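Local coordinates for protein lipocalin AI-4 (Rhodnius prolixus, PDB 5H9N) that binds cysteinyl leukotrienes such as leukotriene C4 as a salivary lipocalin of a blood-feeding insect, probably sequestering these mediators from the host, at residues 11-16 with 96-101; 19-22 with 26-29. The protein carries 1 engineered substitution. All coordinates share one frame; numbering follows the deposited sequence.

Contact 1 of 2, residues 11-16 with 96-101; sequences NALSGK and AVVETD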
loop_
_atom_site.group_PDB
_atom_site.type_symbol
_atom_site.label_atom_id
_atom_site.label_comp_id
_atom_site.label_asym_id
_atom_site.label_seq_id
_atom_site.Cartn_x
_atom_site.Cartn_y
_atom_site.Cartn_z
ATOM N N ASN A 11 9.815 8.293 -2.625
ATOM C CA ASN A 11 10.460 7.736 -3.810
ATOM C C ASN A 11 9.458 7.589 -4.957
ATOM O O ASN A 11 8.491 6.851 -4.838
ATOM C CB ASN A 11 11.094 6.386 -3.438
ATOM C CG ASN A 11 12.067 5.862 -4.483
ATOM O OD1 ASN A 11 12.015 6.227 -5.654
ATOM N ND2 ASN A 11 12.966 4.982 -4.050
ATOM N N ALA A 12 9.687 8.283 -6.063
ATOM C CA ALA A 12 8.777 8.183 -7.204
ATOM C C ALA A 12 8.939 6.871 -7.980
ATOM O O ALA A 12 8.084 6.535 -8.808
ATOM C CB ALA A 12 8.961 9.365 -8.131
ATOM N N LEU A 13 10.011 6.129 -7.700
ATOM C CA LEU A 13 10.219 4.774 -8.241
ATOM C C LEU A 13 10.205 4.776 -9.766
ATOM O O LEU A 13 9.738 3.840 -10.404
ATOM C CB LEU A 13 9.176 3.791 -7.686
ATOM C CG LEU A 13 9.403 3.506 -6.197
ATOM C CD1 LEU A 13 8.313 2.635 -5.608
ATOM C CD2 LEU A 13 10.763 2.854 -6.005
ATOM N N SER A 14 10.734 5.840 -10.344
ATOM C CA SER A 14 10.780 5.956 -11.789
ATOM C C SER A 14 11.498 4.746 -12.403
ATOM O O SER A 14 12.611 4.419 -12.007
ATOM C CB SER A 14 11.473 7.260 -12.179
ATOM O OG SER A 14 11.482 7.424 -13.581
ATOM N N GLY A 15 10.851 4.074 -13.357
ATOM C CA GLY A 15 11.450 2.926 -14.020
ATOM C C GLY A 15 11.288 1.626 -13.248
ATOM O O GLY A 15 11.738 0.562 -13.684
ATOM N N LYS A 16 10.625 1.688 -12.103
ATOM C CA LYS A 16 10.516 0.509 -11.263
ATOM C C LYS A 16 9.087 0.003 -11.098
ATOM O O LYS A 16 8.868 -1.066 -10.521
ATOM C CB LYS A 16 11.134 0.797 -9.893
ATOM C CG LYS A 16 12.641 1.007 -9.972
ATOM C CD LYS A 16 13.203 1.607 -8.698
ATOM C CE LYS A 16 14.703 1.825 -8.822
ATOM N NZ LYS A 16 15.246 2.594 -7.670
ATOM N N ALA A 96 1.781 3.591 -4.661
ATOM C CA ALA A 96 1.835 3.115 -6.036
ATOM C C ALA A 96 1.889 1.599 -6.005
ATOM O O ALA A 96 2.527 1.021 -5.117
ATOM C CB ALA A 96 3.045 3.676 -6.757
ATOM N N VAL A 97 1.232 0.949 -6.958
ATOM C CA VAL A 97 1.312 -0.503 -7.087
ATOM C C VAL A 97 2.542 -0.839 -7.929
ATOM O O VAL A 97 2.595 -0.558 -9.125
ATOM C CB VAL A 97 0.047 -1.090 -7.725
ATOM C CG1 VAL A 97 0.165 -2.605 -7.838
ATOM C CG2 VAL A 97 -1.168 -0.719 -6.898
ATOM N N VAL A 98 3.548 -1.430 -7.304
ATOM C CA VAL A 98 4.789 -1.749 -7.982
ATOM C C VAL A 98 4.621 -2.949 -8.909
ATOM O O VAL A 98 5.070 -2.922 -10.049
ATOM C CB VAL A 98 5.909 -2.008 -6.954
ATOM C CG1 VAL A 98 7.202 -2.366 -7.651
ATOM C CG2 VAL A 98 6.097 -0.775 -6.061
ATOM N N GLU A 99 3.971 -3.991 -8.411
ATOM C CA GLU A 99 3.760 -5.215 -9.175
ATOM C C GLU A 99 2.540 -5.918 -8.620
ATOM O O GLU A 99 2.403 -6.000 -7.398
ATOM C CB GLU A 99 4.977 -6.140 -9.076
ATOM C CG GLU A 99 6.167 -5.785 -9.928
ATOM C CD GLU A 99 6.119 -6.450 -11.284
ATOM O OE1 GLU A 99 6.828 -7.461 -11.471
ATOM O OE2 GLU A 99 5.367 -5.969 -12.155
ATOM N N THR A 100 1.662 -6.437 -9.473
ATOM C CA THR A 100 0.515 -7.212 -8.989
ATOM C C THR A 100 0.036 -8.165 -10.058
ATOM O O THR A 100 0.188 -7.876 -11.242
ATOM C CB THR A 100 -0.666 -6.304 -8.550
ATOM O OG1 THR A 100 -1.729 -7.110 -8.031
ATOM C CG2 THR A 100 -1.194 -5.501 -9.712
ATOM N N ASP A 101 -0.516 -9.311 -9.650
ATOM C CA ASP A 101 -1.194 -10.189 -10.602
ATOM C C ASP A 101 -2.705 -10.111 -10.394
ATOM O O ASP A 101 -3.456 -10.881 -10.986
ATOM C CB ASP A 101 -0.676 -11.635 -10.497
ATOM C CG ASP A 101 -1.160 -12.365 -9.251
ATOM O OD1 ASP A 101 -1.612 -11.712 -8.298
ATOM O OD2 ASP A 101 -1.064 -13.610 -9.241
HETATM O O HOH W 1 7.329 -3.797 -12.047
#

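Contact 2 of 2, residues 19-22 with 26-29; sequences SGFD and FFTG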
loop_
_atom_site.group_PDB
_atom_site.type_symbol
_atom_site.label_atom_id
_atom_site.label_comp_id
_atom_site.label_asym_id
_atom_site.label_seq_id
_atom_site.Cartn_x
_atom_site.Cartn_y
_atom_site.Cartn_z
ATOM N N SER A 19 4.343 -1.888 -15.921
ATOM C CA SER A 19 3.628 -1.272 -17.018
ATOM C C SER A 19 2.218 -1.848 -17.067
ATOM O O SER A 19 1.967 -2.966 -16.590
ATOM C CB SER A 19 4.356 -1.503 -18.340
ATOM O OG SER A 19 4.531 -2.888 -18.575
ATOM N N GLY A 20 1.296 -1.066 -17.613
ATOM C CA GLY A 20 -0.046 -1.536 -17.888
ATOM C C GLY A 20 -0.898 -1.812 -16.665
ATOM O O GLY A 20 -1.760 -2.683 -16.706
ATOM N N PHE A 21 -0.673 -1.061 -15.596
ATOM C CA PHE A 21 -1.482 -1.199 -14.386
ATOM C C PHE A 21 -2.961 -0.985 -14.687
ATOM O O PHE A 21 -3.338 -0.005 -15.333
ATOM C CB PHE A 21 -1.025 -0.217 -13.311
ATOM C CG PHE A 21 -1.893 -0.220 -12.078
ATOM C CD1 PHE A 21 -1.929 -1.325 -11.240
ATOM C CD2 PHE A 21 -2.658 0.887 -11.750
ATOM C CE1 PHE A 21 -2.718 -1.332 -10.106
ATOM C CE2 PHE A 21 -3.453 0.885 -10.612
ATOM C CZ PHE A 21 -3.475 -0.223 -9.783
ATOM N N ASP A 22 -3.782 -1.926 -14.225
ATOM C CA ASP A 22 -5.223 -1.921 -14.441
ATOM C C ASP A 22 -5.935 -1.606 -13.129
ATOM O O ASP A 22 -6.163 -2.496 -12.304
ATOM C CB ASP A 22 -5.677 -3.278 -14.998
ATOM C CG ASP A 22 -7.139 -3.298 -15.418
ATOM O OD1 ASP A 22 -7.927 -2.440 -14.966
ATOM O OD2 ASP A 22 -7.504 -4.194 -16.210
ATOM N N PHE A 26 -7.387 -3.937 -9.750
ATOM C CA PHE A 26 -6.739 -3.849 -8.452
ATOM C C PHE A 26 -7.694 -3.355 -7.362
ATOM O O PHE A 26 -7.740 -3.915 -6.266
ATOM C CB PHE A 26 -5.516 -2.934 -8.494
ATOM C CG PHE A 26 -4.879 -2.777 -7.147
ATOM C CD1 PHE A 26 -4.105 -3.800 -6.620
ATOM C CD2 PHE A 26 -5.096 -1.640 -6.371
ATOM C CE1 PHE A 26 -3.556 -3.692 -5.367
ATOM C CE2 PHE A 26 -4.538 -1.527 -5.111
ATOM C CZ PHE A 26 -3.766 -2.552 -4.614
ATOM N N PHE A 27 -8.434 -2.293 -7.654
ATOM C CA PHE A 27 -9.309 -1.684 -6.657
ATOM C C PHE A 27 -10.672 -2.361 -6.627
ATOM O O PHE A 27 -11.712 -1.717 -6.789
ATOM C CB PHE A 27 -9.452 -0.182 -6.918
ATOM C CG PHE A 27 -8.181 0.591 -6.695
ATOM C CD1 PHE A 27 -7.712 0.827 -5.411
ATOM C CD2 PHE A 27 -7.446 1.074 -7.768
ATOM C CE1 PHE A 27 -6.544 1.537 -5.203
ATOM C CE2 PHE A 27 -6.280 1.786 -7.569
ATOM C CZ PHE A 27 -5.824 2.019 -6.288
ATOM N N THR A 28 -10.653 -3.675 -6.444
ATOM C CA THR A 28 -11.868 -4.455 -6.272
ATOM C C THR A 28 -11.574 -5.551 -5.259
ATOM O O THR A 28 -10.439 -6.023 -5.169
ATOM C CB THR A 28 -12.359 -5.052 -7.605
ATOM O OG1 THR A 28 -13.660 -5.623 -7.424
ATOM C CG2 THR A 28 -11.404 -6.120 -8.110
ATOM N N GLY A 29 -12.577 -5.921 -4.474
ATOM C CA GLY A 29 -12.412 -6.969 -3.479
ATOM C C GLY A 29 -11.625 -6.557 -2.245
ATOM O O GLY A 29 -11.453 -5.373 -1.963
#

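Contact 1 of 2, residues 11-16 with 96-101
L13 and V98 meet branch to branch, their side chains crossing at about a right angle. Of the leucine only CD1 does the touching, 4.1 Å from V98 CG2. The two valine methyls divide the work between them: while CG2 faces the leucine, CG1 packs against the backbone of the loop, 3.6 Å from K16 O. With CG1 anti to the backbone N of V98 (chi1 179°) and CG2 beside that N, the fork presents one prong to each partner. The extended side chain of K16 leads its ammonium end away from the strand, and the backbone carbonyl is what touches V98. That carbonyl also accepts a hydrogen bond from K141 of helix 139-144, and the V98 side chain touches K141 as well. A water donates to V98 O at 3.1 Å and, weakly, to K16 O at 3.5 Å, so it bridges the two backbones.

In lipocalin terms, the loop that leads from the N-terminus towards the short helix 23-26 here lies against strand 90-100 of the antiparallel barrel. V98 and E99 together face L107 of strand 105-112 as a classic beta bulge, at the point where the loop comes in.

Within 11-16 the leucine is set by an Asx turn: L13 N donates to N11 OD1 at 2.9 Å, with the donor 38° above the carbonyl plane and thus not on a lone pair. The backbone N of K16 returns to L13 O at 2.9 Å, curling the loop over S14 and G15. L13 also packs on Y109, whose hydroxyl bonds to N11 N.

Contact 2 of 2, residues 19-22 with 26-29
F26 N donates to D22 O at 3.2 Å, in the carbonyl plane, with an N-H...O angle of 144°. The bond spans the one short turn of helix 23-26 in the segment that leads into the first barrel strand of this lipocalin, 30-36, where G29 and W31 fit the Gly-X-Trp signature of the fold. D22 stands at the N-cap: its OD1 accepts weak hydrogen bonds from the backbone N atoms of N24 and R25, so both the side chain and the main-chain carbonyl of one residue hold the turn. The D22 backbone N is itself bonded to the hydroxyl of Y102.

Above this polar link three phenylalanines gather. The F21 ring extends towards the helix with CG anti to its backbone N (chi1 175°), which brings its far end to F26. CE1 and CZ of F21 both lie 3.6 Å from F26 CB, and F26 CG sits at the edge of the F21 ring, in its plane. The rings of F21 and F26 are inclined at 55° with centroids 5.8 Å apart, an oblique pair. From CB onwards the F26 side chain leads away, into the pocket that holds leukotriene C4, which it touches; there it also stacks on the W31 ring, while F26 O accepts from W31 NE1. F21 thus backs a residue that lines the pocket.

F27, the centre of an inverse gamma turn, leaves the helix; its CG stands beside the backbone N, which brings the ring nearer to F21. It makes an edge-to-face pair with Y79 of strand 78-85. F26 CD2 lies 3.5 Å above the F27 ring plane, over its centre, and F27 CE2 approaches the edge of the F21 ring, 4.1 Å from F21 CZ.

In the fold
Contact 2 is nested inside the chain segment enclosed by contact 1, and their centres lie 12 Å apart. Strand 90-100 joins them through two neighbouring residues, V97 and V98: V98 meets the 11-16 loop, while V97 turns to the phenylalanines, V97 CG2 lying 3.6 Å from F21 CE1 and 3.9 Å from F26 CE2. The two contacts lie at different distances from the ligand. The F26 side chain is about 4 Å from the bound leukotriene C4, whereas that of V98 remains about 11 Å away. Contact 2 therefore supplies part of the pocket wall, and contact 1 packs the N-terminal segment against the barrel strand behind it.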